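Local coordinates for protein DsbA-like disulfide oxidoreductase (Wolbachia endosymbiont of Drosophila melanogaster, PDB 6EEZ) that exchanges thiols and disulfides as a member of the thioredoxin superfamily, probably working as an atypical homotrimeric disulfide isomerase, at residues S33-S44 / K63-L74; F161-F169 / L178-S186. All coordinates share one frame; numbering follows the deposited sequence.

Contact 1 (S33-S44 / K63-L74); sequences SSVIAVGFLDYS and KIKYIFRDAPIL
One face of the Phe40 ring carries the aliphatic start of Arg69, and the ring of Phe161, from the next strand, stacks on the other face. CG of Arg69 stands 4.1 Å from the centroid of the Phe40 ring in a CH-pi contact, 28° off the normal. The arginine bends at chi2 (-57°), turning its guanidinium away from strand 36-41 to hydrogen-bond Ser147 OG through NH1 and make a cation-pi contact with Tyr25. On the opposite face of the sheet, the Tyr66 ring meets CB of Ala37 and CA of Gly39 obliquely. OH of Tyr66 comes within 3.5 Å of CA of Gly39, which has no side chain in the way; that hydroxyl is buried with no partner in the model. One face of the Phe68 ring is met near its rim by CD1 of Tyr66.

Between these two layers run two parallel strands, crossing at -21° and joined by seven backbone hydrogen bonds, from Lys65 N to Val35 O through to Ala71 N to Leu41 O. At their N-terminal end OG of Ser33 donates to O of Lys63 at 2.7 Å. Beyond the C-terminal end Asp42 ties the two loops together. Its OD2 accepts from N of Ile73 at 2.8 Å, nearly along the C-O bond, and from N of Leu74 at 2.9 Å on the syn side but tilted out of the carboxylate plane. Its OD1 closes an Asx turn onto Ser44 N and also meets Ser78. A water donates to both Leu41 O and Asp70 OD1.

Leu74 touches Cys45, of the Cys45-Cys48 disulfide, so these loops border the thioredoxin-type CxxC. Strand 36-41 is central, between 65-70 and 161-164; helix 137-154 packs against Phe40, and helices 52-60 and 96-105 lie on the Tyr66 and Leu41 face.

Contact 2 (F161-F169 / L178-S186); sequences FLIIGDSLF and LRKKVDELS
CA of Ile164 and CA of Val182 come within 7.5 Å where helix 178-185 lies over a beta hairpin, its axis 17° from the direction of strand 161-164 and nearly antiparallel to strand 167-169. Leu178 puts both methyls to work. CD1 of Leu178 touches CD2 of Leu162 at 3.7 Å, while CD2 of Leu178 sits over one face of the Phe169 ring, 3.9 Å from its centroid and 20° off the normal, a CH-pi contact displaced toward the rim. Ile164 splits its branches along the helix: its CD1 reaches Leu178 and Val182, and its CG2 meets CD1 of Leu185 at 3.8 Å. That same Leu185 methyl comes up to CA of Gly165, which has no side chain in the way.

Gly165 and Asp166 form the corner of a type II' turn, and this hairpin followed by a closing helix is the C-terminal beta-beta-alpha unit of the thioredoxin fold. Around the turn the chemistry becomes polar. The Lys181 chain starts out against Phe169, bends at chi2 (71°) and delivers NZ to two acceptors: Ser167 OG at 2.7 Å and Asp166 OD1 at 2.9 Å, the latter met nearly head-on as a salt bridge. Glu184 OE2, one helical turn on, adds a weak bond to the same Lys181 NZ at 3.4 Å.

In the fold
Contact 1 lies at the heart of the chain, its centre about 3 Å from the chain's centre, and is mostly buried; contact 2 is about 15 Å out and only partly buried. They share one sheet: strand 36-41 of contact 1 borders strand 161-164 of contact 2, probably bonding through Val38 N and Ile163 O, while CD1 of Leu162 packs on Gly39. Lys63 and Asp183 add a salt bridge from contact 1 to the helix. Strand pairing by backbone hydrogen bonds dominates contact 1, whereas contact 2 is helix-on-sheet packing through side chains, with its charged network at the hairpin turn.

Contact 1 (S33-S44 / K63-L74)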
loop_
_atom_site.group_PDB
_atom_site.type_symbol
_atom_site.label_atom_id
_atom_site.label_comp_id
_atom_site.label_asym_id
_atom_site.label_seq_id
_atom_site.Cartn_x
_atom_site.Cartn_y
_atom_site.Cartn_z
ATOM N N SER A 33 16.476 -5.101 3.969
ATOM C CA SER A 33 16.057 -5.371 5.336
ATOM C C SER A 33 15.245 -6.658 5.395
ATOM O O SER A 33 14.401 -6.886 4.528
ATOM C CB SER A 33 15.233 -4.204 5.877
ATOM O OG SER A 33 14.840 -4.425 7.220
ATOM N N SER A 34 15.480 -7.492 6.409
ATOM C CA SER A 34 14.655 -8.700 6.599
ATOM C C SER A 34 13.338 -8.388 7.316
ATOM O O SER A 34 12.441 -9.240 7.378
ATOM C CB SER A 34 15.416 -9.769 7.387
ATOM O OG SER A 34 16.575 -10.193 6.679
ATOM N N VAL A 35 13.233 -7.184 7.878
ATOM C CA VAL A 35 12.008 -6.753 8.530
ATOM C C VAL A 35 11.143 -6.007 7.527
ATOM O O VAL A 35 11.339 -4.818 7.278
ATOM C CB VAL A 35 12.296 -5.863 9.747
ATOM C CG1 VAL A 35 11.003 -5.522 10.483
ATOM C CG2 VAL A 35 13.278 -6.562 10.682
ATOM N N ILE A 36 10.190 -6.726 6.960
ATOM C CA ILE A 36 9.406 -6.250 5.843
ATOM C C ILE A 36 7.965 -5.991 6.274
ATOM O O ILE A 36 7.286 -6.885 6.788
ATOM C CB ILE A 36 9.450 -7.279 4.699
ATOM C CG1 ILE A 36 10.908 -7.517 4.287
ATOM C CG2 ILE A 36 8.592 -6.859 3.527
ATOM C CD1 ILE A 36 11.096 -8.636 3.318
ATOM N N ALA A 37 7.513 -4.759 6.086
ATOM C CA ALA A 37 6.130 -4.416 6.350
ATOM C C ALA A 37 5.362 -4.416 5.033
ATOM O O ALA A 37 5.914 -4.042 3.999
ATOM C CB ALA A 37 6.044 -3.070 7.029
ATOM N N VAL A 38 4.104 -4.852 5.063
ATOM C CA VAL A 38 3.260 -4.855 3.874
ATOM C C VAL A 38 1.911 -4.202 4.176
ATOM O O VAL A 38 1.092 -4.749 4.926
ATOM C CB VAL A 38 3.045 -6.277 3.343
ATOM C CG1 VAL A 38 2.415 -6.229 1.974
ATOM C CG2 VAL A 38 4.379 -7.064 3.312
ATOM N N GLY A 39 1.687 -3.020 3.590
ATOM C CA GLY A 39 0.532 -2.196 3.931
ATOM C C GLY A 39 -0.544 -2.333 2.876
ATOM O O GLY A 39 -0.230 -2.341 1.688
ATOM N N PHE A 40 -1.796 -2.485 3.320
ATOM C CA PHE A 40 -2.961 -2.622 2.424
ATOM C C PHE A 40 -3.911 -1.452 2.622
ATOM O O PHE A 40 -4.448 -1.283 3.709
ATOM C CB PHE A 40 -3.699 -3.940 2.677
ATOM C CG PHE A 40 -2.896 -5.170 2.342
ATOM C CD1 PHE A 40 -1.968 -5.666 3.237
ATOM C CD2 PHE A 40 -3.079 -5.828 1.133
ATOM C CE1 PHE A 40 -1.236 -6.807 2.944
ATOM C CE2 PHE A 40 -2.355 -6.949 0.823
ATOM C CZ PHE A 40 -1.425 -7.453 1.741
ATOM N N LEU A 41 -4.115 -0.661 1.564
ATOM C CA LEU A 41 -4.800 0.640 1.649
ATOM C C LEU A 41 -5.762 0.896 0.479
ATOM O O LEU A 41 -5.535 0.465 -0.643
ATOM C CB LEU A 41 -3.763 1.783 1.706
ATOM C CG LEU A 41 -3.323 2.263 3.105
ATOM C CD1 LEU A 41 -2.417 1.261 3.938
ATOM C CD2 LEU A 41 -2.639 3.625 2.993
ATOM N N ASP A 42 -6.848 1.593 0.790
ATOM C CA ASP A 42 -7.754 2.184 -0.188
ATOM C C ASP A 42 -7.594 3.686 -0.009
ATOM O O ASP A 42 -7.704 4.193 1.110
ATOM C CB ASP A 42 -9.200 1.749 0.045
ATOM C CG ASP A 42 -10.153 2.280 -0.998
ATOM O OD1 ASP A 42 -10.239 3.527 -1.193
ATOM O OD2 ASP A 42 -10.836 1.436 -1.629
ATOM N N TYR A 43 -7.315 4.400 -1.095
ATOM C CA TYR A 43 -7.033 5.827 -0.982
ATOM C C TYR A 43 -8.224 6.676 -0.483
ATOM O O TYR A 43 -8.012 7.739 0.114
ATOM C CB TYR A 43 -6.542 6.349 -2.328
ATOM C CG TYR A 43 -5.135 5.932 -2.636
ATOM C CD1 TYR A 43 -4.094 6.231 -1.761
ATOM C CD2 TYR A 43 -4.836 5.252 -3.800
ATOM C CE1 TYR A 43 -2.811 5.844 -2.037
ATOM C CE2 TYR A 43 -3.556 4.879 -4.092
ATOM C CZ TYR A 43 -2.547 5.166 -3.206
ATOM O OH TYR A 43 -1.261 4.764 -3.492
ATOM N N SER A 44 -9.460 6.220 -0.704
ATOM C CA SER A 44 -10.643 6.988 -0.297
ATOM C C SER A 44 -11.108 6.629 1.118
ATOM O O SER A 44 -12.080 7.187 1.619
ATOM C CB SER A 44 -11.804 6.760 -1.277
ATOM O OG SER A 44 -11.388 6.835 -2.636
ATOM N N LYS A 63 14.449 1.269 9.255
ATOM C CA LYS A 63 14.717 -0.102 9.681
ATOM C C LYS A 63 14.083 -1.183 8.808
ATOM O O LYS A 63 14.480 -2.345 8.882
ATOM C CB LYS A 63 14.262 -0.273 11.131
ATOM C CG LYS A 63 15.045 0.609 12.087
ATOM C CD LYS A 63 14.782 0.251 13.521
ATOM C CE LYS A 63 15.735 1.005 14.433
ATOM N NZ LYS A 63 15.293 0.941 15.851
ATOM N N ILE A 64 13.117 -0.810 7.978
ATOM C CA ILE A 64 12.278 -1.789 7.306
ATOM C C ILE A 64 12.239 -1.620 5.801
ATOM O O ILE A 64 12.689 -0.608 5.257
ATOM C CB ILE A 64 10.811 -1.740 7.836
ATOM C CG1 ILE A 64 10.102 -0.466 7.373
ATOM C CG2 ILE A 64 10.791 -1.872 9.345
ATOM C CD1 ILE A 64 8.691 -0.325 7.871
ATOM N N LYS A 65 11.689 -2.636 5.138
ATOM C CA LYS A 65 11.187 -2.469 3.797
ATOM C C LYS A 65 9.680 -2.383 3.950
ATOM O O LYS A 65 9.080 -3.189 4.659
ATOM C CB LYS A 65 11.590 -3.613 2.861
ATOM C CG LYS A 65 11.159 -3.371 1.409
ATOM C CD LYS A 65 11.687 -4.426 0.431
ATOM C CE LYS A 65 10.817 -5.703 0.426
ATOM N NZ LYS A 65 10.850 -6.460 -0.890
ATOM N N TYR A 66 9.080 -1.401 3.296
ATOM C CA TYR A 66 7.639 -1.219 3.315
ATOM C C TYR A 66 7.080 -1.387 1.910
ATOM O O TYR A 66 7.340 -0.575 1.020
ATOM C CB TYR A 66 7.280 0.143 3.870
ATOM C CG TYR A 66 5.797 0.308 4.205
ATOM C CD1 TYR A 66 4.853 0.548 3.204
ATOM C CD2 TYR A 66 5.356 0.238 5.517
ATOM C CE1 TYR A 66 3.481 0.705 3.515
ATOM C CE2 TYR A 66 4.012 0.392 5.833
ATOM C CZ TYR A 66 3.085 0.629 4.832
ATOM O OH TYR A 66 1.779 0.783 5.180
ATOM N N ILE A 67 6.306 -2.447 1.720
ATOM C CA ILE A 67 5.666 -2.733 0.442
ATOM C C ILE A 67 4.248 -2.161 0.455
ATOM O O ILE A 67 3.554 -2.265 1.458
ATOM C CB ILE A 67 5.639 -4.246 0.176
ATOM C CG1 ILE A 67 7.064 -4.771 0.149
ATOM C CG2 ILE A 67 4.903 -4.577 -1.126
ATOM C CD1 ILE A 67 7.163 -6.259 0.068
ATOM N N PHE A 68 3.835 -1.556 -0.657
ATOM C CA PHE A 68 2.515 -0.910 -0.784
ATOM C C PHE A 68 1.591 -1.766 -1.626
ATOM O O PHE A 68 1.870 -2.021 -2.808
ATOM C CB PHE A 68 2.627 0.475 -1.421
ATOM C CG PHE A 68 3.497 1.432 -0.649
ATOM C CD1 PHE A 68 2.998 2.125 0.446
ATOM C CD2 PHE A 68 4.815 1.632 -1.019
ATOM C CE1 PHE A 68 3.799 3.016 1.166
ATOM C CE2 PHE A 68 5.635 2.530 -0.302
ATOM C CZ PHE A 68 5.113 3.209 0.798
ATOM N N ARG A 69 0.504 -2.227 -1.004
ATOM C CA ARG A 69 -0.543 -2.942 -1.721
ATOM C C ARG A 69 -1.792 -2.114 -1.883
ATOM O O ARG A 69 -2.524 -1.874 -0.936
ATOM C CB ARG A 69 -0.877 -4.232 -1.003
ATOM C CG ARG A 69 0.241 -5.210 -1.104
ATOM C CD ARG A 69 0.554 -5.479 -2.558
ATOM N NE ARG A 69 1.175 -6.776 -2.680
ATOM C CZ ARG A 69 0.574 -7.897 -3.049
ATOM N NH1 ARG A 69 -0.691 -7.917 -3.410
ATOM N NH2 ARG A 69 1.286 -9.001 -3.094
ATOM N N ASP A 70 -2.003 -1.674 -3.114
ATOM C CA ASP A 70 -3.157 -0.874 -3.473
ATOM C C ASP A 70 -4.346 -1.812 -3.584
ATOM O O ASP A 70 -4.399 -2.634 -4.502
ATOM C CB ASP A 70 -2.896 -0.128 -4.785
ATOM C CG ASP A 70 -1.943 1.035 -4.603
ATOM O OD1 ASP A 70 -2.331 2.025 -3.948
ATOM O OD2 ASP A 70 -0.797 0.952 -5.084
ATOM N N ALA A 71 -5.271 -1.704 -2.636
ATOM C CA ALA A 71 -6.402 -2.640 -2.548
ATOM C C ALA A 71 -7.706 -1.874 -2.552
ATOM O O ALA A 71 -8.397 -1.802 -1.536
ATOM C CB ALA A 71 -6.295 -3.490 -1.305
ATOM N N PRO A 72 -8.042 -1.277 -3.700
ATOM C CA PRO A 72 -9.284 -0.517 -3.825
ATOM C C PRO A 72 -10.512 -1.418 -3.635
ATOM O O PRO A 72 -10.651 -2.412 -4.366
ATOM C CB PRO A 72 -9.204 0.039 -5.245
ATOM C CG PRO A 72 -8.332 -0.926 -5.969
ATOM C CD PRO A 72 -7.319 -1.370 -4.980
ATOM N N ILE A 73 -11.368 -1.077 -2.667
ATOM C CA ILE A 73 -12.655 -1.756 -2.466
ATOM C C ILE A 73 -13.827 -0.781 -2.236
ATOM O O ILE A 73 -14.989 -1.207 -2.142
ATOM C CB ILE A 73 -12.593 -2.744 -1.264
ATOM C CG1 ILE A 73 -12.086 -2.039 -0.002
ATOM C CG2 ILE A 73 -11.660 -3.880 -1.571
ATOM C CD1 ILE A 73 -12.276 -2.821 1.271
ATOM N N LEU A 74 -13.542 0.522 -2.168
ATOM C CA LEU A 74 -14.581 1.499 -1.826
ATOM C C LEU A 74 -15.174 2.206 -3.043
ATOM O O LEU A 74 -15.845 3.229 -2.905
ATOM C CB LEU A 74 -14.034 2.525 -0.834
ATOM C CG LEU A 74 -13.639 1.945 0.536
ATOM C CD1 LEU A 74 -13.065 3.025 1.428
ATOM C CD2 LEU A 74 -14.816 1.268 1.230
HETATM O O HOH W 1 -5.123 1.893 -3.166
#

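Contact 2 (F161-F169 / L178-S186)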
loop_
_atom_site.group_PDB
_atom_site.type_symbol
_atom_site.label_atom_id
_atom_site.label_comp_id
_atom_site.label_asym_id
_atom_site.label_seq_id
_atom_site.Cartn_x
_atom_site.Cartn_y
_atom_site.Cartn_z
ATOM N N PHE A 161 -4.936 -2.368 6.781
ATOM C CA PHE A 161 -4.284 -3.294 7.685
ATOM C C PHE A 161 -2.855 -3.433 7.237
ATOM O O PHE A 161 -2.528 -3.119 6.080
ATOM C CB PHE A 161 -4.999 -4.669 7.768
ATOM C CG PHE A 161 -4.938 -5.500 6.512
ATOM C CD1 PHE A 161 -3.914 -6.405 6.316
ATOM C CD2 PHE A 161 -5.948 -5.443 5.570
ATOM C CE1 PHE A 161 -3.870 -7.204 5.184
ATOM C CE2 PHE A 161 -5.907 -6.242 4.435
ATOM C CZ PHE A 161 -4.872 -7.123 4.246
ATOM N N LEU A 162 -2.017 -3.864 8.180
ATOM C CA LEU A 162 -0.582 -3.923 7.987
ATOM C C LEU A 162 0.023 -5.216 8.539
ATOM O O LEU A 162 -0.182 -5.609 9.695
ATOM C CB LEU A 162 0.069 -2.703 8.645
ATOM C CG LEU A 162 1.589 -2.540 8.576
ATOM C CD1 LEU A 162 2.020 -2.397 7.133
ATOM C CD2 LEU A 162 2.045 -1.325 9.378
ATOM N N ILE A 163 0.773 -5.875 7.676
ATOM C CA ILE A 163 1.549 -7.036 8.045
ATOM C C ILE A 163 2.973 -6.636 8.318
ATOM O O ILE A 163 3.614 -6.018 7.482
ATOM C CB ILE A 163 1.541 -8.089 6.929
ATOM C CG1 ILE A 163 0.117 -8.544 6.653
ATOM C CG2 ILE A 163 2.455 -9.271 7.292
ATOM C CD1 ILE A 163 0.029 -9.488 5.452
ATOM N N ILE A 164 3.470 -6.993 9.489
ATOM C CA ILE A 164 4.906 -6.923 9.753
ATOM C C ILE A 164 5.369 -8.273 10.288
ATOM O O ILE A 164 4.917 -8.701 11.341
ATOM C CB ILE A 164 5.257 -5.838 10.790
ATOM C CG1 ILE A 164 4.646 -4.482 10.408
ATOM C CG2 ILE A 164 6.746 -5.742 10.952
ATOM C CD1 ILE A 164 4.827 -3.389 11.504
ATOM N N GLY A 165 6.299 -8.907 9.582
ATOM C CA GLY A 165 6.839 -10.178 10.012
ATOM C C GLY A 165 5.736 -11.237 10.028
ATOM O O GLY A 165 5.155 -11.525 8.982
ATOM N N ASP A 166 5.423 -11.772 11.209
ATOM C CA ASP A 166 4.386 -12.794 11.351
ATOM C C ASP A 166 3.136 -12.238 12.017
ATOM O O ASP A 166 2.273 -13.006 12.467
ATOM C CB ASP A 166 4.917 -13.992 12.155
ATOM C CG ASP A 166 5.420 -13.603 13.531
ATOM O OD1 ASP A 166 5.490 -12.386 13.826
ATOM O OD2 ASP A 166 5.771 -14.521 14.316
ATOM N N SER A 167 3.037 -10.909 12.045
ATOM C CA SER A 167 1.936 -10.205 12.688
ATOM C C SER A 167 1.063 -9.405 11.728
ATOM O O SER A 167 1.508 -8.937 10.688
ATOM C CB SER A 167 2.482 -9.261 13.750
ATOM O OG SER A 167 3.136 -9.994 14.771
ATOM N N LEU A 168 -0.194 -9.227 12.098
ATOM C CA LEU A 168 -1.117 -8.511 11.238
ATOM C C LEU A 168 -1.867 -7.534 12.114
ATOM O O LEU A 168 -2.526 -7.931 13.072
ATOM C CB LEU A 168 -2.045 -9.490 10.499
ATOM C CG LEU A 168 -2.813 -8.968 9.274
ATOM C CD1 LEU A 168 -3.270 -10.103 8.356
ATOM C CD2 LEU A 168 -3.972 -8.202 9.736
ATOM N N PHE A 169 -1.698 -6.248 11.788
ATOM C CA PHE A 169 -2.310 -5.134 12.518
ATOM C C PHE A 169 -3.466 -4.549 11.717
ATOM O O PHE A 169 -3.289 -4.187 10.567
ATOM C CB PHE A 169 -1.271 -4.053 12.801
ATOM C CG PHE A 169 -0.129 -4.524 13.653
ATOM C CD1 PHE A 169 -0.236 -4.538 15.034
ATOM C CD2 PHE A 169 1.037 -4.966 13.070
ATOM C CE1 PHE A 169 0.807 -4.974 15.815
ATOM C CE2 PHE A 169 2.087 -5.404 13.848
ATOM C CZ PHE A 169 1.970 -5.405 15.226
ATOM N N LEU A 178 3.553 -0.405 16.323
ATOM C CA LEU A 178 4.282 -0.788 15.137
ATOM C C LEU A 178 5.790 -0.682 15.365
ATOM O O LEU A 178 6.541 -1.563 14.960
ATOM C CB LEU A 178 3.857 0.076 13.955
ATOM C CG LEU A 178 2.364 0.049 13.595
ATOM C CD1 LEU A 178 2.156 0.924 12.368
ATOM C CD2 LEU A 178 1.789 -1.375 13.329
ATOM N N ARG A 179 6.234 0.369 16.049
ATOM C CA ARG A 179 7.675 0.578 16.256
ATOM C C ARG A 179 8.308 -0.480 17.171
ATOM O O ARG A 179 9.436 -0.909 16.937
ATOM C CB ARG A 179 7.947 1.984 16.828
ATOM C CG ARG A 179 8.006 3.078 15.759
ATOM C CD ARG A 179 8.264 4.457 16.339
ATOM N NE ARG A 179 8.579 5.433 15.285
ATOM C CZ ARG A 179 8.551 6.757 15.448
ATOM N NH1 ARG A 179 8.216 7.272 16.621
ATOM N NH2 ARG A 179 8.840 7.561 14.433
ATOM N N LYS A 180 7.586 -0.870 18.213
ATOM C CA LYS A 180 8.039 -1.904 19.132
ATOM C C LYS A 180 8.149 -3.264 18.417
ATOM O O LYS A 180 9.107 -4.009 18.631
ATOM C CB LYS A 180 7.083 -1.989 20.334
ATOM C CG LYS A 180 7.377 -3.129 21.320
ATOM C CD LYS A 180 6.549 -3.029 22.610
ATOM C CE LYS A 180 5.658 -4.270 22.819
ATOM N NZ LYS A 180 5.155 -4.402 24.226
ATOM N N LYS A 181 7.173 -3.586 17.568
ATOM C CA LYS A 181 7.231 -4.826 16.804
ATOM C C LYS A 181 8.414 -4.815 15.853
ATOM O O LYS A 181 9.140 -5.799 15.747
ATOM C CB LYS A 181 5.944 -5.052 16.020
ATOM C CG LYS A 181 5.949 -6.324 15.177
ATOM C CD LYS A 181 5.881 -7.593 16.008
ATOM C CE LYS A 181 5.959 -8.810 15.090
ATOM N NZ LYS A 181 5.686 -10.152 15.706
ATOM N N VAL A 182 8.608 -3.704 15.155
ATOM C CA VAL A 182 9.778 -3.550 14.287
ATOM C C VAL A 182 11.097 -3.712 15.037
ATOM O O VAL A 182 12.033 -4.299 14.515
ATOM C CB VAL A 182 9.790 -2.182 13.605
ATOM C CG1 VAL A 182 11.176 -1.891 12.974
ATOM C CG2 VAL A 182 8.705 -2.110 12.573
ATOM N N ASP A 183 11.188 -3.168 16.242
ATOM C CA ASP A 183 12.436 -3.235 17.010
ATOM C C ASP A 183 12.671 -4.643 17.519
ATOM O O ASP A 183 13.790 -5.150 17.503
ATOM C CB ASP A 183 12.417 -2.263 18.196
ATOM C CG ASP A 183 12.812 -0.869 17.813
ATOM O OD1 ASP A 183 13.026 -0.624 16.605
ATOM O OD2 ASP A 183 12.927 -0.016 18.724
ATOM N N GLU A 184 11.597 -5.249 18.005
ATOM C CA GLU A 184 11.621 -6.623 18.467
ATOM C C GLU A 184 12.174 -7.526 17.367
ATOM O O GLU A 184 13.040 -8.363 17.615
ATOM C CB GLU A 184 10.207 -7.029 18.891
ATOM C CG GLU A 184 9.907 -8.514 18.996
ATOM C CD GLU A 184 8.410 -8.787 18.955
ATOM O OE1 GLU A 184 7.661 -8.086 19.671
ATOM O OE2 GLU A 184 7.984 -9.678 18.185
ATOM N N LEU A 185 11.691 -7.329 16.146
ATOM C CA LEU A 185 12.134 -8.115 15.003
ATOM C C LEU A 185 13.532 -7.723 14.505
ATOM O O LEU A 185 14.170 -8.498 13.814
ATOM C CB LEU A 185 11.135 -7.977 13.860
ATOM C CG LEU A 185 9.735 -8.554 14.077
ATOM C CD1 LEU A 185 8.829 -8.142 12.943
ATOM C CD2 LEU A 185 9.775 -10.067 14.196
ATOM N N SER A 186 14.011 -6.528 14.838
ATOM C CA SER A 186 15.352 -6.126 14.414
ATOM C C SER A 186 16.374 -6.717 15.369
ATOM O O SER A 186 17.495 -6.241 15.424
ATOM C CB SER A 186 15.506 -4.586 14.354
ATOM O OG SER A 186 14.739 -4.017 13.296
#